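PDB 2HXO: putative TetR-family transcriptional regulator from Streptomyces coelicolor, which probably binds regulatory DNA through an N-terminal helix-turn-helix domain and acts as a transcription factor. Local coordinates for residues L64-V76 with L98-L112. Sequence-based numbering, arbitrary orientation.
Sequences LGAATDAVVTAAV and LWDATEAHPWLATQL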
ATOM      1  N   LEU A  64       3.951  -9.491  18.146  1.00 45.63           N
ATOM      2  CA  LEU A  64       3.505  -8.462  17.212  1.00 45.56           C
ATOM      3  C   LEU A  64       2.326  -9.017  16.411  1.00 46.29           C
ATOM      4  O   LEU A  64       1.345  -8.311  16.163  1.00 46.22           O
ATOM      5  CB  LEU A  64       4.633  -8.071  16.255  1.00 44.54           C
ATOM      6  CG  LEU A  64       5.814  -7.279  16.828  1.00 45.45           C
ATOM      7  CD1 LEU A  64       6.850  -7.063  15.733  1.00 45.02           C
ATOM      8  CD2 LEU A  64       5.330  -5.950  17.383  1.00 44.21           C
ATOM      9  N   GLY A  65       2.427 -10.284  16.013  1.00 45.79           N
ATOM     10  CA  GLY A  65       1.357 -10.912  15.253  1.00 45.02           C
ATOM     11  C   GLY A  65       0.066 -11.014  16.046  1.00 43.85           C
ATOM     12  O   GLY A  65      -1.021 -10.762  15.525  1.00 43.72           O
ATOM     13  N   ALA A  66       0.180 -11.377  17.316  1.00 42.79           N
ATOM     14  CA  ALA A  66      -0.992 -11.510  18.163  1.00 41.44           C
ATOM     15  C   ALA A  66      -1.632 -10.150  18.403  1.00 42.10           C
ATOM     16  O   ALA A  66      -2.853 -10.047  18.537  1.00 43.75           O
ATOM     17  CB  ALA A  66      -0.607 -12.147  19.492  1.00 42.23           C
ATOM     18  N   ALA A  67      -0.805  -9.108  18.469  1.00 41.84           N
ATOM     19  CA  ALA A  67      -1.289  -7.746  18.697  1.00 40.78           C
ATOM     20  C   ALA A  67      -2.019  -7.249  17.450  1.00 40.85           C
ATOM     21  O   ALA A  67      -3.096  -6.663  17.533  1.00 39.32           O
ATOM     22  CB  ALA A  67      -0.118  -6.828  19.020  1.00 40.45           C
ATOM     23  N   THR A  68      -1.416  -7.492  16.295  1.00 41.40           N
ATOM     24  CA  THR A  68      -2.006  -7.107  15.026  1.00 43.15           C
ATOM     25  C   THR A  68      -3.360  -7.815  14.856  1.00 44.19           C
ATOM     26  O   THR A  68      -4.361  -7.188  14.510  1.00 44.58           O
ATOM     27  CB  THR A  68      -1.069  -7.495  13.874  1.00 42.72           C
ATOM     28  OG1 THR A  68       0.162  -6.782  14.028  1.00 42.11           O
ATOM     29  CG2 THR A  68      -1.697  -7.159  12.516  1.00 44.41           C
ATOM     30  N   ASP A  69      -3.375  -9.116  15.136  1.00 45.16           N
ATOM     31  CA  ASP A  69      -4.569  -9.947  15.018  1.00 45.42           C
ATOM     32  C   ASP A  69      -5.692  -9.478  15.939  1.00 46.22           C
ATOM     33  O   ASP A  69      -6.850  -9.391  15.527  1.00 46.34           O
ATOM     34  CB  ASP A  69      -4.208 -11.402  15.338  1.00 46.37           C
ATOM     35  CG  ASP A  69      -5.366 -12.372  15.130  1.00 47.23           C
ATOM     36  OD1 ASP A  69      -5.516 -12.896  14.009  1.00 49.13           O
ATOM     37  OD2 ASP A  69      -6.128 -12.619  16.087  1.00 47.11           O
ATOM     38  N   ALA A  70      -5.353  -9.178  17.187  1.00 46.71           N
ATOM     39  CA  ALA A  70      -6.353  -8.738  18.155  1.00 45.78           C
ATOM     40  C   ALA A  70      -7.014  -7.429  17.726  1.00 45.78           C
ATOM     41  O   ALA A  70      -8.234  -7.282  17.788  1.00 46.53           O
ATOM     42  CB  ALA A  70      -5.711  -8.576  19.528  1.00 46.08           C
ATOM     43  N   VAL A  71      -6.200  -6.476  17.301  1.00 45.89           N
ATOM     44  CA  VAL A  71      -6.703  -5.185  16.861  1.00 46.68           C
ATOM     45  C   VAL A  71      -7.579  -5.309  15.610  1.00 46.44           C
ATOM     46  O   VAL A  71      -8.639  -4.699  15.522  1.00 46.20           O
ATOM     47  CB  VAL A  71      -5.526  -4.219  16.581  1.00 46.61           C
ATOM     48  CG1 VAL A  71      -5.937  -3.158  15.569  1.00 46.68           C
ATOM     49  CG2 VAL A  71      -5.089  -3.567  17.886  1.00 47.27           C
ATOM     50  N   VAL A  72      -7.125  -6.105  14.648  1.00 45.86           N
ATOM     51  CA  VAL A  72      -7.859  -6.302  13.407  1.00 45.63           C
ATOM     52  C   VAL A  72      -9.206  -6.983  13.661  1.00 47.11           C
ATOM     53  O   VAL A  72     -10.246  -6.519  13.184  1.00 48.27           O
ATOM     54  CB  VAL A  72      -7.015  -7.129  12.411  1.00 43.59           C
ATOM     55  CG1 VAL A  72      -7.855  -7.552  11.219  1.00 42.26           C
ATOM     56  CG2 VAL A  72      -5.822  -6.300  11.945  1.00 40.54           C
ATOM     57  N   THR A  73      -9.183  -8.076  14.416  1.00 47.11           N
ATOM     58  CA  THR A  73     -10.396  -8.810  14.737  1.00 48.08           C
ATOM     59  C   THR A  73     -11.416  -7.917  15.418  1.00 49.35           C
ATOM     60  O   THR A  73     -12.601  -7.937  15.086  1.00 50.28           O
ATOM     61  CB  THR A  73     -10.101  -9.992  15.684  1.00 48.78           C
ATOM     62  OG1 THR A  73      -9.356 -10.997  14.986  1.00 50.54           O
ATOM     63  CG2 THR A  73     -11.393 -10.599  16.207  1.00 48.33           C
ATOM     64  N   ALA A  74     -10.954  -7.129  16.380  1.00 50.96           N
ATOM     65  CA  ALA A  74     -11.846  -6.251  17.129  1.00 51.09           C
ATOM     66  C   ALA A  74     -12.461  -5.178  16.244  1.00 51.22           C
ATOM     67  O   ALA A  74     -13.655  -4.894  16.343  1.00 51.85           O
ATOM     68  CB  ALA A  74     -11.095  -5.606  18.302  1.00 49.52           C
ATOM     69  N   ALA A  75     -11.652  -4.594  15.369  1.00 50.99           N
ATOM     70  CA  ALA A  75     -12.135  -3.534  14.493  1.00 51.79           C
ATOM     71  C   ALA A  75     -13.111  -4.024  13.426  1.00 52.72           C
ATOM     72  O   ALA A  75     -14.176  -3.437  13.222  1.00 52.31           O
ATOM     73  CB  ALA A  75     -10.957  -2.837  13.833  1.00 52.02           C
ATOM     74  N   VAL A  76     -12.740  -5.103  12.746  1.00 53.38           N
ATOM     75  CA  VAL A  76     -13.564  -5.659  11.684  1.00 53.83           C
ATOM     76  C   VAL A  76     -14.918  -6.181  12.142  1.00 54.43           C
ATOM     77  O   VAL A  76     -15.904  -6.067  11.419  1.00 55.34           O
ATOM     78  CB  VAL A  76     -12.815  -6.792  10.950  1.00 52.81           C
ATOM     79  CG1 VAL A  76     -13.752  -7.514   9.998  1.00 52.14           C
ATOM     80  CG2 VAL A  76     -11.635  -6.211  10.197  1.00 52.53           C
ATOM     81  N   LEU A  98     -10.539  -1.975   8.791  1.00 39.89           N
ATOM     82  CA  LEU A  98      -9.090  -1.933   8.636  1.00 40.52           C
ATOM     83  C   LEU A  98      -8.583  -0.492   8.572  1.00 40.88           C
ATOM     84  O   LEU A  98      -7.587  -0.148   9.199  1.00 40.88           O
ATOM     85  CB  LEU A  98      -8.661  -2.706   7.380  1.00 40.02           C
ATOM     86  CG  LEU A  98      -8.789  -4.233   7.488  1.00 40.68           C
ATOM     87  CD1 LEU A  98      -8.410  -4.879   6.173  1.00 39.52           C
ATOM     88  CD2 LEU A  98      -7.890  -4.744   8.624  1.00 40.67           C
ATOM     89  N   TRP A  99      -9.271   0.351   7.808  1.00 41.76           N
ATOM     90  CA  TRP A  99      -8.883   1.750   7.678  1.00 41.11           C
ATOM     91  C   TRP A  99      -8.873   2.460   9.035  1.00 41.69           C
ATOM     92  O   TRP A  99      -7.899   3.133   9.386  1.00 40.74           O
ATOM     93  CB  TRP A  99      -9.841   2.472   6.725  1.00 41.62           C
ATOM     94  CG  TRP A  99      -9.700   3.976   6.747  1.00 44.31           C
ATOM     95  CD1 TRP A  99     -10.260   4.847   7.653  1.00 45.63           C
ATOM     96  CD2 TRP A  99      -8.996   4.790   5.799  1.00 44.19           C
ATOM     97  NE1 TRP A  99      -9.953   6.146   7.315  1.00 45.56           N
ATOM     98  CE2 TRP A  99      -9.179   6.139   6.183  1.00 44.94           C
ATOM     99  CE3 TRP A  99      -8.232   4.509   4.661  1.00 44.39           C
ATOM    100  CZ2 TRP A  99      -8.629   7.203   5.464  1.00 45.65           C
ATOM    101  CZ3 TRP A  99      -7.683   5.569   3.945  1.00 44.45           C
ATOM    102  CH2 TRP A  99      -7.887   6.898   4.349  1.00 47.11           C
ATOM    103  N   ASP A 100      -9.955   2.314   9.795  1.00 41.40           N
ATOM    104  CA  ASP A 100     -10.045   2.946  11.103  1.00 43.05           C
ATOM    105  C   ASP A 100      -9.023   2.373  12.084  1.00 45.19           C
ATOM    106  O   ASP A 100      -8.467   3.103  12.915  1.00 46.10           O
ATOM    107  CB  ASP A 100     -11.458   2.799  11.679  1.00 43.33           C
ATOM    108  CG  ASP A 100     -12.492   3.609  10.905  1.00 45.82           C
ATOM    109  OD1 ASP A 100     -12.098   4.589  10.227  1.00 47.27           O
ATOM    110  OD2 ASP A 100     -13.696   3.277  10.979  1.00 46.72           O
ATOM    111  N   ALA A 101      -8.773   1.071  11.998  1.00 45.03           N
ATOM    112  CA  ALA A 101      -7.808   0.449  12.890  1.00 45.27           C
ATOM    113  C   ALA A 101      -6.391   0.974  12.629  1.00 45.75           C
ATOM    114  O   ALA A 101      -5.667   1.289  13.572  1.00 45.82           O
ATOM    115  CB  ALA A 101      -7.847  -1.083  12.734  1.00 45.18           C
ATOM    116  N   THR A 102      -5.985   1.073  11.366  1.00 45.90           N
ATOM    117  CA  THR A 102      -4.636   1.551  11.070  1.00 47.38           C
ATOM    118  C   THR A 102      -4.516   3.040  11.395  1.00 49.56           C
ATOM    119  O   THR A 102      -3.423   3.597  11.488  1.00 48.85           O
ATOM    120  CB  THR A 102      -4.268   1.325   9.595  1.00 46.05           C
ATOM    121  OG1 THR A 102      -4.983   2.255   8.781  1.00 48.57           O
ATOM    122  CG2 THR A 102      -4.618  -0.091   9.169  1.00 45.64           C
ATOM    123  N   GLU A 103      -5.664   3.675  11.585  1.00 52.20           N
ATOM    124  CA  GLU A 103      -5.718   5.092  11.896  1.00 53.48           C
ATOM    125  C   GLU A 103      -5.560   5.265  13.405  1.00 54.07           C
ATOM    126  O   GLU A 103      -4.913   6.210  13.876  1.00 53.42           O
ATOM    127  CB  GLU A 103      -7.056   5.656  11.410  1.00 56.16           C
ATOM    128  CG  GLU A 103      -7.337   7.095  11.779  1.00 59.55           C
ATOM    129  CD  GLU A 103      -8.251   7.767  10.762  1.00 62.50           C
ATOM    130  OE1 GLU A 103      -7.738   8.185   9.697  1.00 62.67           O
ATOM    131  OE2 GLU A 103      -9.478   7.861  11.016  1.00 63.32           O
ATOM    132  N   ALA A 104      -6.143   4.340  14.157  1.00 53.07           N
ATOM    133  CA  ALA A 104      -6.057   4.378  15.610  1.00 52.88           C
ATOM    134  C   ALA A 104      -4.719   3.804  16.083  1.00 53.75           C
ATOM    135  O   ALA A 104      -4.223   4.156  17.159  1.00 55.24           O
ATOM    136  CB  ALA A 104      -7.210   3.590  16.222  1.00 51.57           C
ATOM    137  N   HIS A 105      -4.137   2.925  15.273  1.00 53.64           N
ATOM    138  CA  HIS A 105      -2.862   2.291  15.594  1.00 52.41           C
ATOM    139  C   HIS A 105      -1.911   2.391  14.398  1.00 53.50           C
ATOM    140  O   HIS A 105      -1.878   1.509  13.540  1.00 53.59           O
ATOM    141  CB  HIS A 105      -3.082   0.816  15.945  1.00 51.94           C
ATOM    142  CG  HIS A 105      -4.030   0.586  17.084  1.00 51.69           C
ATOM    143  ND1 HIS A 105      -3.808   0.236  18.372  1.00 52.50           N
ATOM    144  CD2 HIS A 105      -5.398   0.665  16.945  1.00 53.31           C
ATOM    145  CE1 HIS A 105      -5.035   0.103  18.980  1.00 51.21           C
ATOM    146  NE2 HIS A 105      -5.979   0.368  18.096  1.00 52.89           N
ATOM    147  N   PRO A 106      -1.118   3.468  14.336  1.00 54.37           N
ATOM    148  CA  PRO A 106      -0.154   3.726  13.259  1.00 54.44           C
ATOM    149  C   PRO A 106       0.761   2.562  12.920  1.00 53.88           C
ATOM    150  O   PRO A 106       1.058   2.304  11.750  1.00 54.28           O
ATOM    151  CB  PRO A 106       0.621   4.935  13.778  1.00 55.21           C
ATOM    152  CG  PRO A 106      -0.426   5.672  14.568  1.00 55.43           C
ATOM    153  CD  PRO A 106      -1.095   4.553  15.333  1.00 54.97           C
ATOM    154  N   TRP A 107       1.220   1.868  13.951  1.00 53.71           N
ATOM    155  CA  TRP A 107       2.109   0.724  13.762  1.00 53.41           C
ATOM    156  C   TRP A 107       1.442  -0.427  12.984  1.00 53.44           C
ATOM    157  O   TRP A 107       2.127  -1.243  12.367  1.00 54.23           O
ATOM    158  CB  TRP A 107       2.573   0.208  15.126  1.00 51.60           C
ATOM    159  CG  TRP A 107       1.432  -0.106  16.065  1.00 49.40           C
ATOM    160  CD1 TRP A 107       0.850   0.742  16.965  1.00 47.95           C
ATOM    161  CD2 TRP A 107       0.723  -1.349  16.173  1.00 48.56           C
ATOM    162  NE1 TRP A 107      -0.174   0.105  17.631  1.00 46.69           N
ATOM    163  CE2 TRP A 107      -0.275  -1.178  17.163  1.00 47.57           C
ATOM    164  CE3 TRP A 107       0.832  -2.590  15.529  1.00 48.11           C
ATOM    165  CZ2 TRP A 107      -1.160  -2.206  17.525  1.00 47.80           C
ATOM    166  CZ3 TRP A 107      -0.050  -3.615  15.891  1.00 46.48           C
ATOM    167  CH2 TRP A 107      -1.032  -3.413  16.881  1.00 46.68           C
ATOM    168  N   LEU A 108       0.113  -0.481  13.005  1.00 53.17           N
ATOM    169  CA  LEU A 108      -0.621  -1.552  12.331  1.00 54.03           C
ATOM    170  C   LEU A 108      -0.300  -1.752  10.854  1.00 54.95           C
ATOM    171  O   LEU A 108      -0.141  -2.888  10.401  1.00 55.47           O
ATOM    172  CB  LEU A 108      -2.132  -1.347  12.483  1.00 52.94           C
ATOM    173  CG  LEU A 108      -2.987  -2.566  12.113  1.00 52.97           C
ATOM    174  CD1 LEU A 108      -2.678  -3.714  13.071  1.00 52.42           C
ATOM    175  CD2 LEU A 108      -4.463  -2.223  12.195  1.00 52.50           C
ATOM    176  N   ALA A 109      -0.212  -0.662  10.100  1.00 55.06           N
ATOM    177  CA  ALA A 109       0.065  -0.756   8.670  1.00 56.70           C
ATOM    178  C   ALA A 109       1.360  -1.501   8.359  1.00 57.67           C
ATOM    179  O   ALA A 109       1.415  -2.306   7.430  1.00 57.42           O
ATOM    180  CB  ALA A 109       0.112   0.639   8.055  1.00 57.29           C
ATOM    181  N   THR A 110       2.400  -1.225   9.138  1.00 58.66           N
ATOM    182  CA  THR A 110       3.690  -1.867   8.941  1.00 60.09           C
ATOM    183  C   THR A 110       3.620  -3.356   9.271  1.00 59.72           C
ATOM    184  O   THR A 110       4.209  -4.183   8.574  1.00 59.01           O
ATOM    185  CB  THR A 110       4.780  -1.213   9.829  1.00 62.01           C
ATOM    186  OG1 THR A 110       4.916   0.170   9.474  1.00 64.46           O
ATOM    187  CG2 THR A 110       6.127  -1.910   9.633  1.00 62.04           C
ATOM    188  N   GLN A 111       2.895  -3.694  10.334  1.00 59.30           N
ATOM    189  CA  GLN A 111       2.776  -5.085  10.741  1.00 58.48           C
ATOM    190  C   GLN A 111       2.025  -5.927   9.724  1.00 58.15           C
ATOM    191  O   GLN A 111       2.330  -7.108   9.549  1.00 56.95           O
ATOM    192  CB  GLN A 111       2.105  -5.181  12.112  1.00 58.79           C
ATOM    193  CG  GLN A 111       3.020  -4.755  13.243  1.00 59.39           C
ATOM    194  CD  GLN A 111       4.376  -5.420  13.142  1.00 60.05           C
ATOM    195  OE1 GLN A 111       4.467  -6.641  13.032  1.00 60.44           O
ATOM    196  NE2 GLN A 111       5.439  -4.618  13.174  1.00 60.28           N
ATOM    197  N   LEU A 112       1.049  -5.322   9.049  1.00 57.72           N
ATOM    198  CA  LEU A 112       0.280  -6.035   8.034  1.00 57.62           C
ATOM    199  C   LEU A 112       1.159  -6.375   6.828  1.00 58.42           C
ATOM    200  O   LEU A 112       1.042  -7.454   6.243  1.00 57.70           O
ATOM    201  CB  LEU A 112      -0.914  -5.195   7.590  1.00 56.37           C
ATOM    202  CG  LEU A 112      -2.030  -4.978   8.613  1.00 56.28           C
ATOM    203  CD1 LEU A 112      -3.026  -3.971   8.057  1.00 55.35           C
ATOM    204  CD2 LEU A 112      -2.720  -6.298   8.930  1.00 54.82           C
TER
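Leu98 sets its CD2 methyl 3.8 Å from CG1 of Val72, and the two side chains slant across each other. One turn on, Ala101 CB meets Ala75 CB at 3.7 Å. This alanine pair is consistent with the close approach of the 98-104 and 64-76 axes, 8.9 Å. His105 is the first residue past that helix. CG2 of Val71 lies over one face of the His105 imidazole, a CH-pi contact 4.0 Å from the ring centroid. Trp107 turns the edge of its indole to Ala67 O and Thr68 OG1. Asp30 OD2, on helix 18-31 of the probable DNA-binding region, hydrogen-bonds both His105 ND1 and Trp107 NE1. Leu108 divides its methyls: CD2 meets Val71 CG1 tip to tip, while CD1 packs on Thr68 CG2 at 3.6 Å. Thr68 is a knob among Trp107, Leu108, Gln111 and Leu112. Its OG1, beside the backbone N (chi1 -62°), donates to Leu64 O (2.9 Å) from above the carbonyl plane, opposite Thr68 N. With an alanine here, CG2 and OG1 go, which would probably open a gap beside Leu108 and Leu112 and cost Leu64 O its hydroxyl donor. Gln111 crosses Leu64 at about a right angle, OE1 3.5 Å from Leu64 CB; its CB touches Thr68 OG1. Leu112 CD2 meets Thr68 CG2 at 3.8 Å. The contact is mainly apolar packing without polar bonds between the segments, the threonine hydroxyl being satisfied within its own helix.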